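Local coordinates for vacuolar aminopeptidase 1 (Saccharomyces cerevisiae, PDB 5JGF), which removes amino acids, preferably neutral or hydrophobic ones, from the N-termini of peptides and proteins as a dodecameric zinc aminopeptidase of the yeast vacuole, at residues D[86-91]-D[454-459]; D[341-346]-D[428-433]; D[369-374]-D[398-403]. One frame throughout, in Å; residues are numbered along the deposited sequence.

Contact 1 of 3, residues D[86-91]-D[454-459]. With ZN (zinc ion), chain K.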
ATOM      1  N   GLY D  86      47.459  -5.427  35.942  1.00 13.98           N
ATOM      2  CA  GLY D  86      46.089  -5.240  36.397  1.00 14.59           C
ATOM      3  C   GLY D  86      45.620  -3.977  35.708  1.00 14.42           C
ATOM      4  O   GLY D  86      46.095  -2.885  36.023  1.00 13.11           O
ATOM      5  N   VAL D  87      44.679  -4.120  34.779  1.00 14.69           N
ATOM      6  CA  VAL D  87      44.211  -2.984  33.988  1.00 14.31           C
ATOM      7  C   VAL D  87      42.734  -2.615  34.068  1.00 13.67           C
ATOM      8  O   VAL D  87      41.869  -3.484  34.161  1.00 14.82           O
ATOM      9  CB  VAL D  87      44.477  -3.234  32.478  1.00 13.32           C
ATOM     10  CG1 VAL D  87      44.062  -2.013  31.665  1.00 13.13           C
ATOM     11  CG2 VAL D  87      45.938  -3.589  32.239  1.00 12.95           C
ATOM     12  N   ILE D  88      42.461  -1.316  34.025  1.00 13.44           N
ATOM     13  CA  ILE D  88      41.086  -0.838  33.947  1.00 14.39           C
ATOM     14  C   ILE D  88      41.094   0.105  32.752  1.00 13.20           C
ATOM     15  O   ILE D  88      41.835   1.091  32.729  1.00 12.57           O
ATOM     16  CB  ILE D  88      40.604  -0.041  35.178  1.00 14.11           C
ATOM     17  CG1 ILE D  88      40.539  -0.942  36.412  1.00 15.52           C
ATOM     18  CG2 ILE D  88      39.192   0.504  34.899  1.00 15.38           C
ATOM     19  CD1 ILE D  88      39.961  -0.252  37.639  1.00 13.44           C
ATOM     20  N   GLY D  89      40.293  -0.216  31.741  1.00 13.27           N
ATOM     21  CA  GLY D  89      40.228   0.631  30.565  1.00 13.74           C
ATOM     22  C   GLY D  89      38.848   1.243  30.425  1.00 14.93           C
ATOM     23  O   GLY D  89      37.850   0.535  30.501  1.00 13.23           O
ATOM     24  N   SER D  90      38.792   2.558  30.230  1.00 13.64           N
ATOM     25  CA  SER D  90      37.521   3.263  30.082  1.00 14.78           C
ATOM     26  C   SER D  90      37.665   4.343  29.020  1.00 13.42           C
ATOM     27  O   SER D  90      38.776   4.629  28.567  1.00 13.57           O
ATOM     28  CB  SER D  90      37.116   3.915  31.409  1.00 14.64           C
ATOM     29  OG  SER D  90      36.950   2.946  32.427  1.00 20.56           O
ATOM     30  N   HIS D  91      36.553   4.944  28.608  1.00 10.72           N
ATOM     31  CA  HIS D  91      36.655   6.002  27.614  1.00 12.29           C
ATOM     32  C   HIS D  91      36.210   7.339  28.179  1.00 11.77           C
ATOM     33  O   HIS D  91      35.273   7.413  28.975  1.00 13.83           O
ATOM     34  CB  HIS D  91      35.901   5.631  26.316  1.00 10.44           C
ATOM     35  CG  HIS D  91      34.407   5.578  26.441  1.00 10.26           C
ATOM     36  ND1 HIS D  91      33.604   6.670  26.198  1.00  9.81           N
ATOM     37  CD2 HIS D  91      33.570   4.541  26.681  1.00 10.96           C
ATOM     38  CE1 HIS D  91      32.334   6.309  26.275  1.00 11.10           C
ATOM     39  NE2 HIS D  91      32.287   5.021  26.567  1.00  8.31           N
ATOM     40  N   LYS D 454      34.782   1.868  45.269  1.00 16.48           N
ATOM     41  CA  LYS D 454      35.040   0.793  46.217  1.00 17.61           C
ATOM     42  C   LYS D 454      35.386  -0.504  45.497  1.00 17.54           C
ATOM     43  O   LYS D 454      36.342  -1.190  45.859  1.00 16.41           O
ATOM     44  CB  LYS D 454      33.820   0.589  47.123  1.00 18.53           C
ATOM     45  CG  LYS D 454      34.014  -0.459  48.210  1.00 21.53           C
ATOM     46  CD  LYS D 454      32.848  -0.440  49.196  1.00 24.19           C
ATOM     47  CE  LYS D 454      32.151  -1.788  49.283  1.00 28.18           C
ATOM     48  NZ  LYS D 454      33.056  -2.877  49.745  1.00 27.67           N
ATOM     49  N   PHE D 455      34.620  -0.840  44.466  1.00 15.80           N
ATOM     50  CA  PHE D 455      34.891  -2.061  43.728  1.00 16.10           C
ATOM     51  C   PHE D 455      36.242  -2.021  43.016  1.00 15.59           C
ATOM     52  O   PHE D 455      37.027  -2.962  43.115  1.00 16.01           O
ATOM     53  CB  PHE D 455      33.797  -2.325  42.695  1.00 15.61           C
ATOM     54  CG  PHE D 455      34.090  -3.498  41.817  1.00 16.02           C
ATOM     55  CD1 PHE D 455      33.964  -4.793  42.305  1.00 16.65           C
ATOM     56  CD2 PHE D 455      34.555  -3.309  40.522  1.00 15.80           C
ATOM     57  CE1 PHE D 455      34.300  -5.885  41.514  1.00 17.90           C
ATOM     58  CE2 PHE D 455      34.895  -4.394  39.724  1.00 15.62           C
ATOM     59  CZ  PHE D 455      34.769  -5.685  40.221  1.00 16.35           C
ATOM     60  N   PHE D 456      36.509  -0.935  42.293  1.00 15.69           N
ATOM     61  CA  PHE D 456      37.763  -0.797  41.556  1.00 14.37           C
ATOM     62  C   PHE D 456      38.973  -0.775  42.482  1.00 17.40           C
ATOM     63  O   PHE D 456      40.050  -1.253  42.120  1.00 17.18           O
ATOM     64  CB  PHE D 456      37.737   0.478  40.707  1.00 16.11           C
ATOM     65  CG  PHE D 456      36.759   0.426  39.563  1.00 15.62           C
ATOM     66  CD1 PHE D 456      36.009   1.547  39.222  1.00 14.82           C
ATOM     67  CD2 PHE D 456      36.595  -0.740  38.823  1.00 16.00           C
ATOM     68  CE1 PHE D 456      35.105   1.508  38.161  1.00 15.77           C
ATOM     69  CE2 PHE D 456      35.693  -0.791  37.757  1.00 17.24           C
ATOM     70  CZ  PHE D 456      34.949   0.333  37.429  1.00 15.83           C
ATOM     71  N   ASN D 457      38.794  -0.213  43.673  1.00 16.44           N
ATOM     72  CA  ASN D 457      39.873  -0.149  44.654  1.00 19.64           C
ATOM     73  C   ASN D 457      40.170  -1.587  45.067  1.00 19.49           C
ATOM     74  O   ASN D 457      41.331  -2.000  45.148  1.00 19.46           O
ATOM     75  CB  ASN D 457      39.439   0.669  45.874  1.00 21.28           C
ATOM     76  CG  ASN D 457      40.580   0.916  46.853  1.00 26.51           C
ATOM     77  OD1 ASN D 457      40.375   0.942  48.063  1.00 31.55           O
ATOM     78  ND2 ASN D 457      41.782   1.113  46.328  1.00 27.48           N
ATOM     79  N   GLY D 458      39.105  -2.348  45.310  1.00 17.37           N
ATOM     80  CA  GLY D 458      39.253  -3.742  45.692  1.00 17.49           C
ATOM     81  C   GLY D 458      39.934  -4.547  44.600  1.00 17.86           C
ATOM     82  O   GLY D 458      40.673  -5.496  44.879  1.00 16.94           O
ATOM     83  N   PHE D 459      39.684  -4.174  43.346  1.00 17.04           N
ATOM     84  CA  PHE D 459      40.296  -4.860  42.214  1.00 16.36           C
ATOM     85  C   PHE D 459      41.816  -4.708  42.240  1.00 16.80           C
ATOM     86  O   PHE D 459      42.547  -5.693  42.138  1.00 16.99           O
ATOM     87  CB  PHE D 459      39.765  -4.299  40.890  1.00 15.65           C
ATOM     88  CG  PHE D 459      40.566  -4.727  39.689  1.00 15.41           C
ATOM     89  CD1 PHE D 459      40.484  -6.030  39.207  1.00 14.96           C
ATOM     90  CD2 PHE D 459      41.421  -3.831  39.053  1.00 15.59           C
ATOM     91  CE1 PHE D 459      41.242  -6.433  38.104  1.00 14.99           C
ATOM     92  CE2 PHE D 459      42.184  -4.223  37.953  1.00 13.72           C
ATOM     93  CZ  PHE D 459      42.094  -5.526  37.476  1.00 12.77           C
TER
HETATM   94 ZN    ZN K 601      30.426   3.994  26.871  1.00 15.68          ZN
HETATM   95  O   HOH W   1      28.467   2.668  27.372  1.00 13.45           O
HETATM   96  O   HOH W   2      29.853   4.048  24.908  1.00 22.31           O
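I88 reaches from strand 86-91 to two phenylalanines of helix 454-459, F456 and F459, one turn apart, and divides its longer branch between them. The terminal CD1 meets F456, coming to 3.6 Å from F456 CD2 and nearly as close to F456 CG. One bond back, I88 CG1 lies 4.0 Å from F459 CE2, where the two side chains run past each other in opposite directions. In I88, chi1 (-66°) sets CG1 beside the backbone N, and chi2 (-175°) carries CD1 on, anti to CA, to the F456 ring. The F459 ring meets the strand backbone with CE2 and CZ: its edge faces G86, with F459 CE2 4.1 Å from G86 C, while V87 O lies 3.9 Å from F459 CZ. The contact is buried and apolar, and F459 also stacks on W463 and touches L341 of the adjoining strand, while F456 rests on A343. The axes approach to 10.3 Å, with the strand and helix directions 149° apart. At the far end of the strand, H91 NE2 binds a zinc ion at 2.1 Å, together with D262 and D344. A helix packed roughly antiparallel to a strand on one face of a mixed sheet, with metal ligands such as H91 at the ends of its strands, is the alpha/beta architecture of the M18 zinc aminopeptidases.

Contact 2 of 3, residues D[341-346]-D[428-433]. With ZN (zinc ion), chain K.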
ATOM      1  N   LEU D 341      39.951  -4.958  33.003  1.00 13.27           N
ATOM      2  CA  LEU D 341      38.558  -4.669  33.287  1.00 14.81           C
ATOM      3  C   LEU D 341      38.198  -3.575  32.299  1.00 13.93           C
ATOM      4  O   LEU D 341      38.742  -2.474  32.362  1.00 15.36           O
ATOM      5  CB  LEU D 341      38.344  -4.140  34.714  1.00 14.44           C
ATOM      6  CG  LEU D 341      38.633  -5.035  35.924  1.00 14.14           C
ATOM      7  CD1 LEU D 341      38.056  -4.380  37.178  1.00 14.62           C
ATOM      8  CD2 LEU D 341      38.014  -6.413  35.724  1.00 13.81           C
ATOM      9  N   SER D 342      37.321  -3.894  31.355  1.00 13.39           N
ATOM     10  CA  SER D 342      36.863  -2.908  30.386  1.00 13.47           C
ATOM     11  C   SER D 342      35.667  -2.280  31.090  1.00 15.09           C
ATOM     12  O   SER D 342      34.586  -2.863  31.122  1.00 13.87           O
ATOM     13  CB  SER D 342      36.414  -3.595  29.095  1.00 13.88           C
ATOM     14  OG  SER D 342      35.815  -2.662  28.217  1.00 14.11           O
ATOM     15  N   ALA D 343      35.876  -1.104  31.675  1.00 15.00           N
ATOM     16  CA  ALA D 343      34.826  -0.431  32.427  1.00 14.67           C
ATOM     17  C   ALA D 343      34.066   0.602  31.613  1.00 15.31           C
ATOM     18  O   ALA D 343      34.568   1.693  31.350  1.00 14.15           O
ATOM     19  CB  ALA D 343      35.421   0.221  33.677  1.00 16.22           C
ATOM     20  N   ASP D 344      32.851   0.240  31.216  1.00 14.24           N
ATOM     21  CA  ASP D 344      31.994   1.130  30.447  1.00 12.72           C
ATOM     22  C   ASP D 344      30.595   0.984  31.034  1.00 12.58           C
ATOM     23  O   ASP D 344      30.148  -0.123  31.333  1.00 13.86           O
ATOM     24  CB  ASP D 344      31.992   0.736  28.965  1.00 12.46           C
ATOM     25  CG  ASP D 344      31.482   1.850  28.065  1.00 12.88           C
ATOM     26  OD1 ASP D 344      30.999   2.867  28.598  1.00 12.52           O
ATOM     27  OD2 ASP D 344      31.565   1.707  26.825  1.00 12.40           O
ATOM     28  N   VAL D 345      29.914   2.105  31.222  1.00 13.21           N
ATOM     29  CA  VAL D 345      28.576   2.085  31.789  1.00 12.11           C
ATOM     30  C   VAL D 345      27.644   1.159  31.020  1.00 14.21           C
ATOM     31  O   VAL D 345      27.761   1.015  29.803  1.00 14.13           O
ATOM     32  CB  VAL D 345      27.962   3.502  31.804  1.00 13.10           C
ATOM     33  CG1 VAL D 345      28.742   4.395  32.760  1.00 13.11           C
ATOM     34  CG2 VAL D 345      27.976   4.093  30.393  1.00 12.63           C
ATOM     35  N   ASN D 346      26.745   0.500  31.742  1.00 12.05           N
ATOM     36  CA  ASN D 346      25.765  -0.363  31.105  1.00 12.91           C
ATOM     37  C   ASN D 346      24.382   0.155  31.492  1.00 13.13           C
ATOM     38  O   ASN D 346      24.263   1.222  32.099  1.00 12.63           O
ATOM     39  CB  ASN D 346      25.954  -1.841  31.483  1.00 14.14           C
ATOM     40  CG  ASN D 346      26.480  -2.029  32.884  1.00 16.83           C
ATOM     41  OD1 ASN D 346      26.037  -1.370  33.816  1.00 17.34           O
ATOM     42  ND2 ASN D 346      27.424  -2.954  33.040  1.00 18.20           N
ATOM     43  N   ILE D 428      37.343  -8.431  31.040  1.00 11.94           N
ATOM     44  CA  ILE D 428      36.005  -8.476  31.609  1.00 12.49           C
ATOM     45  C   ILE D 428      35.286  -7.149  31.409  1.00 13.43           C
ATOM     46  O   ILE D 428      35.752  -6.106  31.872  1.00 12.28           O
ATOM     47  CB  ILE D 428      36.080  -8.779  33.120  1.00 16.76           C
ATOM     48  CG1 ILE D 428      36.909 -10.048  33.337  1.00 20.79           C
ATOM     49  CG2 ILE D 428      34.676  -8.943  33.702  1.00 17.55           C
ATOM     50  CD1 ILE D 428      37.615 -10.103  34.668  1.00 22.02           C
ATOM     51  N   ASP D 429      34.158  -7.187  30.708  1.00 12.53           N
ATOM     52  CA  ASP D 429      33.377  -5.980  30.485  1.00 12.13           C
ATOM     53  C   ASP D 429      32.389  -5.817  31.630  1.00 12.57           C
ATOM     54  O   ASP D 429      31.625  -6.729  31.941  1.00 12.48           O
ATOM     55  CB  ASP D 429      32.629  -6.059  29.148  1.00 14.23           C
ATOM     56  CG  ASP D 429      33.465  -5.558  27.982  1.00 12.74           C
ATOM     57  OD1 ASP D 429      33.665  -4.329  27.873  1.00 15.03           O
ATOM     58  OD2 ASP D 429      33.925  -6.394  27.180  1.00 14.70           O
ATOM     59  N   LEU D 430      32.429  -4.653  32.267  1.00 12.31           N
ATOM     60  CA  LEU D 430      31.542  -4.349  33.379  1.00 11.48           C
ATOM     61  C   LEU D 430      31.497  -2.840  33.525  1.00 12.29           C
ATOM     62  O   LEU D 430      32.161  -2.120  32.785  1.00 13.89           O
ATOM     63  CB  LEU D 430      32.063  -4.991  34.672  1.00 11.67           C
ATOM     64  CG  LEU D 430      33.548  -4.827  35.029  1.00 12.98           C
ATOM     65  CD1 LEU D 430      33.878  -3.372  35.310  1.00 14.74           C
ATOM     66  CD2 LEU D 430      33.863  -5.689  36.258  1.00 13.86           C
ATOM     67  N   GLY D 431      30.717  -2.355  34.478  1.00 12.13           N
ATOM     68  CA  GLY D 431      30.646  -0.922  34.659  1.00 13.58           C
ATOM     69  C   GLY D 431      29.553  -0.523  35.613  1.00 13.41           C
ATOM     70  O   GLY D 431      28.851  -1.370  36.161  1.00 13.16           O
ATOM     71  N   ILE D 432      29.432   0.780  35.828  1.00 11.33           N
ATOM     72  CA  ILE D 432      28.408   1.321  36.700  1.00 13.00           C
ATOM     73  C   ILE D 432      27.214   1.543  35.780  1.00 13.66           C
ATOM     74  O   ILE D 432      27.340   2.196  34.745  1.00 13.75           O
ATOM     75  CB  ILE D 432      28.866   2.664  37.311  1.00 13.44           C
ATOM     76  CG1 ILE D 432      30.142   2.441  38.135  1.00 14.05           C
ATOM     77  CG2 ILE D 432      27.756   3.255  38.177  1.00 12.50           C
ATOM     78  CD1 ILE D 432      30.788   3.722  38.653  1.00 15.25           C
ATOM     79  N   ALA D 433      26.068   0.976  36.145  1.00 13.40           N
ATOM     80  CA  ALA D 433      24.868   1.101  35.330  1.00 13.24           C
ATOM     81  C   ALA D 433      24.229   2.475  35.449  1.00 12.36           C
ATOM     82  O   ALA D 433      24.309   3.124  36.491  1.00 13.31           O
ATOM     83  CB  ALA D 433      23.861   0.021  35.719  1.00 12.08           C
TER
HETATM   84 ZN    ZN K 601      30.426   3.994  26.871  1.00 15.68          ZN
HETATM   85  O   HOH W   3      32.429  -2.541  29.360  1.00 13.66           O
HETATM   86  O   HOH W   1      28.467   2.668  27.372  1.00 13.45           O
HETATM   87  O   HOH W   2      29.853   4.048  24.908  1.00 22.31           O
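Strands 341-343 and 428-431 run parallel, with L341 beside I428, S342 beside D429 and A343 beside L430, as neighbours in the central mixed sheet of the M18 catalytic fold. Their axes come within 4.6 Å and cross at -36°. Three backbone bonds tie them: S342 N to I428 O, L430 N to S342 O (3.0 Å, nearly straight at the hydrogen) and D344 N to L430 O. The last leads directly into D344, whose carboxylate grips the zinc ion through both oxygens, OD1 at 2.1 Å and OD2 at a longer 2.5 Å. The sheet thus carries the ligand to the metal at the point where the regular strand gives way. V345 O accepts a bond from a zinc-bound water, a second tie between this backbone and the site.

On the face of L341, I428, A343 and L430 the contact is apolar. The side chains of L341 and I428 lie side by side and point the same way, L341 CD2 3.9 Å from I428 CD1, and L430 CD1 approaches A343 CB. The opposite face, with S342, D429 and N346, is largely polar and buried. N346 turns its amide nitrogen to S372 OG and T370 O on strand 369-372, beyond 426-434. D429 is held from several directions: OD2 accepts from A380 N, OD1 bonds T414 OG1, and a water lies within bonding distance of both OD1 and S342 O. S342 OG, anti to its backbone N (chi1 173°), donates to D429 OD1 at 2.7 Å, approaching from above the carboxylate plane, 42° out of it.

Contact 3 of 3, residues D[369-374]-D[398-403]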
ATOM      1  N   ILE D 369      28.672  -2.769  41.166  1.00 15.03           N
ATOM      2  CA  ILE D 369      29.124  -2.867  39.785  1.00 15.01           C
ATOM      3  C   ILE D 369      28.258  -3.855  39.006  1.00 14.84           C
ATOM      4  O   ILE D 369      27.713  -4.801  39.574  1.00 14.78           O
ATOM      5  CB  ILE D 369      30.612  -3.316  39.733  1.00 16.20           C
ATOM      6  CG1 ILE D 369      31.261  -2.853  38.426  1.00 16.53           C
ATOM      7  CG2 ILE D 369      30.713  -4.836  39.887  1.00 16.24           C
ATOM      8  CD1 ILE D 369      31.515  -1.352  38.368  1.00 16.26           C
ATOM      9  N   THR D 370      28.133  -3.631  37.702  1.00 13.97           N
ATOM     10  CA  THR D 370      27.337  -4.509  36.858  1.00 12.75           C
ATOM     11  C   THR D 370      28.202  -5.185  35.808  1.00 13.10           C
ATOM     12  O   THR D 370      28.921  -4.531  35.060  1.00 13.49           O
ATOM     13  CB  THR D 370      26.202  -3.733  36.152  1.00 11.08           C
ATOM     14  OG1 THR D 370      25.312  -3.207  37.141  1.00 13.59           O
ATOM     15  CG2 THR D 370      25.417  -4.658  35.213  1.00 13.06           C
ATOM     16  N   LEU D 371      28.131  -6.509  35.775  1.00 12.51           N
ATOM     17  CA  LEU D 371      28.891  -7.293  34.822  1.00 16.37           C
ATOM     18  C   LEU D 371      28.121  -7.282  33.500  1.00 15.95           C
ATOM     19  O   LEU D 371      26.905  -7.495  33.485  1.00 16.58           O
ATOM     20  CB  LEU D 371      29.029  -8.720  35.356  1.00 19.52           C
ATOM     21  CG  LEU D 371      30.314  -9.508  35.114  1.00 24.08           C
ATOM     22  CD1 LEU D 371      31.545  -8.658  35.414  1.00 24.92           C
ATOM     23  CD2 LEU D 371      30.281 -10.739  36.009  1.00 24.78           C
ATOM     24  N   SER D 372      28.820  -7.006  32.402  1.00 14.67           N
ATOM     25  CA  SER D 372      28.194  -6.973  31.079  1.00 14.63           C
ATOM     26  C   SER D 372      28.470  -8.302  30.395  1.00 16.70           C
ATOM     27  O   SER D 372      29.627  -8.657  30.138  1.00 14.39           O
ATOM     28  CB  SER D 372      28.757  -5.825  30.239  1.00 15.56           C
ATOM     29  OG  SER D 372      28.439  -4.568  30.813  1.00 17.48           O
ATOM     30  N   LEU D 373      27.402  -9.033  30.100  1.00 13.46           N
ATOM     31  CA  LEU D 373      27.521 -10.345  29.488  1.00 16.02           C
ATOM     32  C   LEU D 373      26.838 -10.417  28.133  1.00 15.18           C
ATOM     33  O   LEU D 373      25.739  -9.892  27.955  1.00 16.59           O
ATOM     34  CB  LEU D 373      26.906 -11.392  30.418  1.00 16.73           C
ATOM     35  CG  LEU D 373      27.470 -11.445  31.839  1.00 20.51           C
ATOM     36  CD1 LEU D 373      26.330 -11.492  32.844  1.00 20.82           C
ATOM     37  CD2 LEU D 373      28.377 -12.659  31.981  1.00 22.24           C
ATOM     38  N   ASP D 374      27.495 -11.074  27.185  1.00 15.19           N
ATOM     39  CA  ASP D 374      26.945 -11.243  25.843  1.00 14.35           C
ATOM     40  C   ASP D 374      27.601 -12.439  25.177  1.00 16.22           C
ATOM     41  O   ASP D 374      28.827 -12.520  25.097  1.00 17.25           O
ATOM     42  CB  ASP D 374      27.192 -10.010  24.984  1.00 14.10           C
ATOM     43  CG  ASP D 374      26.476 -10.093  23.659  1.00 16.01           C
ATOM     44  OD1 ASP D 374      25.245  -9.898  23.649  1.00 16.12           O
ATOM     45  OD2 ASP D 374      27.133 -10.373  22.634  1.00 16.50           O
ATOM     46  N   ASP D 398      31.731  -6.614  48.081  1.00 18.57           N
ATOM     47  CA  ASP D 398      31.042  -5.870  47.033  1.00 19.18           C
ATOM     48  C   ASP D 398      29.942  -6.741  46.457  1.00 19.64           C
ATOM     49  O   ASP D 398      30.000  -7.968  46.537  1.00 18.99           O
ATOM     50  CB  ASP D 398      31.993  -5.497  45.892  1.00 19.78           C
ATOM     51  CG  ASP D 398      33.053  -4.512  46.312  1.00 20.04           C
ATOM     52  OD1 ASP D 398      32.694  -3.448  46.858  1.00 20.40           O
ATOM     53  OD2 ASP D 398      34.245  -4.801  46.081  1.00 19.64           O
ATOM     54  N   LYS D 399      28.940  -6.097  45.872  1.00 19.46           N
ATOM     55  CA  LYS D 399      27.842  -6.815  45.248  1.00 19.40           C
ATOM     56  C   LYS D 399      28.030  -6.700  43.734  1.00 18.50           C
ATOM     57  O   LYS D 399      28.497  -5.674  43.237  1.00 16.03           O
ATOM     58  CB  LYS D 399      26.506  -6.203  45.676  1.00 23.01           C
ATOM     59  CG  LYS D 399      26.199  -6.344  47.173  1.00 28.40           C
ATOM     60  CD  LYS D 399      25.992  -7.808  47.559  1.00 35.64           C
ATOM     61  CE  LYS D 399      25.231  -7.970  48.882  1.00 40.69           C
ATOM     62  NZ  LYS D 399      26.095  -7.898  50.095  1.00 44.20           N
ATOM     63  N   VAL D 400      27.679  -7.758  43.011  1.00 16.51           N
ATOM     64  CA  VAL D 400      27.819  -7.782  41.557  1.00 16.97           C
ATOM     65  C   VAL D 400      26.464  -8.006  40.891  1.00 17.99           C
ATOM     66  O   VAL D 400      25.718  -8.905  41.277  1.00 18.90           O
ATOM     67  CB  VAL D 400      28.781  -8.913  41.117  1.00 17.76           C
ATOM     68  CG1 VAL D 400      28.856  -8.991  39.595  1.00 19.27           C
ATOM     69  CG2 VAL D 400      30.159  -8.665  41.694  1.00 19.62           C
ATOM     70  N   GLN D 401      26.146  -7.182  39.898  1.00 15.35           N
ATOM     71  CA  GLN D 401      24.881  -7.314  39.181  1.00 14.59           C
ATOM     72  C   GLN D 401      25.163  -7.786  37.764  1.00 14.59           C
ATOM     73  O   GLN D 401      26.315  -7.823  37.335  1.00 13.06           O
ATOM     74  CB  GLN D 401      24.148  -5.974  39.138  1.00 13.79           C
ATOM     75  CG  GLN D 401      24.039  -5.287  40.485  1.00 14.35           C
ATOM     76  CD  GLN D 401      23.065  -4.133  40.451  1.00 14.80           C
ATOM     77  OE1 GLN D 401      21.851  -4.332  40.505  1.00 12.45           O
ATOM     78  NE2 GLN D 401      23.590  -2.918  40.345  1.00 12.54           N
ATOM     79  N   TYR D 402      24.107  -8.139  37.040  1.00 14.04           N
ATOM     80  CA  TYR D 402      24.247  -8.625  35.671  1.00 13.37           C
ATOM     81  C   TYR D 402      23.456  -7.821  34.654  1.00 14.13           C
ATOM     82  O   TYR D 402      22.380  -7.306  34.955  1.00 12.12           O
ATOM     83  CB  TYR D 402      23.708 -10.051  35.537  1.00 14.86           C
ATOM     84  CG  TYR D 402      24.506 -11.184  36.131  1.00 16.08           C
ATOM     85  CD1 TYR D 402      25.790 -10.997  36.640  1.00 17.26           C
ATOM     86  CD2 TYR D 402      23.973 -12.471  36.140  1.00 17.96           C
ATOM     87  CE1 TYR D 402      26.525 -12.079  37.144  1.00 17.67           C
ATOM     88  CE2 TYR D 402      24.688 -13.547  36.633  1.00 20.04           C
ATOM     89  CZ  TYR D 402      25.960 -13.349  37.133  1.00 19.73           C
ATOM     90  OH  TYR D 402      26.655 -14.439  37.606  1.00 22.86           O
ATOM     91  N   PHE D 403      24.001  -7.727  33.444  1.00 13.30           N
ATOM     92  CA  PHE D 403      23.284  -7.122  32.336  1.00 14.15           C
ATOM     93  C   PHE D 403      23.601  -7.892  31.064  1.00 13.76           C
ATOM     94  O   PHE D 403      24.767  -8.086  30.707  1.00 14.37           O
ATOM     95  CB  PHE D 403      23.608  -5.646  32.090  1.00 15.17           C
ATOM     96  CG  PHE D 403      22.881  -5.092  30.885  1.00 15.74           C
ATOM     97  CD1 PHE D 403      23.458  -5.144  29.618  1.00 16.05           C
ATOM     98  CD2 PHE D 403      21.563  -4.656  30.997  1.00 15.12           C
ATOM     99  CE1 PHE D 403      22.729  -4.782  28.478  1.00 17.34           C
ATOM    100  CE2 PHE D 403      20.824  -4.292  29.866  1.00 16.79           C
ATOM    101  CZ  PHE D 403      21.409  -4.358  28.605  1.00 15.32           C
TER
HETATM  102  O   HOH W   4      30.398  -3.532  43.224  1.00 14.50           O
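Four backbone hydrogen bonds join I369-L373 to Q401-F403 in parallel register, T370 beside Q401, L371 beside Y402 and S372 beside F403. Q401 N donates to I369 O and L371 N to Q401 O, the latter at 2.7 Å from above the carbonyl plane; F403 N to L371 O and L373 N to F403 O complete the ladder, the last almost straight at 177°. A water extends it, accepting from I369 N and donating to K399 O. The strands belong to a beta-alpha-beta unit in which helix 383-396 makes the crossover, and 400-403 is an edge strand of the sheet within this chain.

Apolar packing on the helix side centres on Y402. L373 CD1 sits over one face of its ring, 4.0 Å from the ring centroid in a CH-pi contact displaced toward the rim, and 3.8 Å from Y402 CG. L371 lies alongside, its CD2 4.1 Å from Y402 CE1 and 4.2 Å from V400 CG1. On the other face T370 CG2, anti to the backbone N, lies 3.7 Å from F403 CB, while T370 OG1 is 3.6 Å from Q401 CB.

Polar side-chain bonds lead outward. Y402 OH bonds E390 of the crossover helix; an alanine in place of Y402 would probably leave L373 CD1 without its aromatic face and E390 without its hydroxyl partner. The amide of Q401 is engaged at both ends, OE1 by V364 N and NE2 by G368 O.

Among ring contacts, F403 meets H347 edge-to-face and packs on F170 of a neighbouring subunit.

In the fold
All three contacts reach one mixed sheet, across which strands 86-91, 339-347, 426-434, 369-372 and 400-403 lie side by side in that order. Contact 2 is centred about 9 Å from contact 1 and about 8 Å from contact 3, whereas contacts 1 and 3 are about 14 Å apart. Along the chain they are nested: contact 3 lies within the loop closed by contact 2, and contact 2 within that closed by contact 1. Helix 448-468 spans the series, touching strands in each contact, and K454 forms a salt bridge with D398. Contacts 1 and 2 supply H91 and D344 to the same zinc ion, while contact 3 extends the sheet toward neighbouring subunits of the dodecamer.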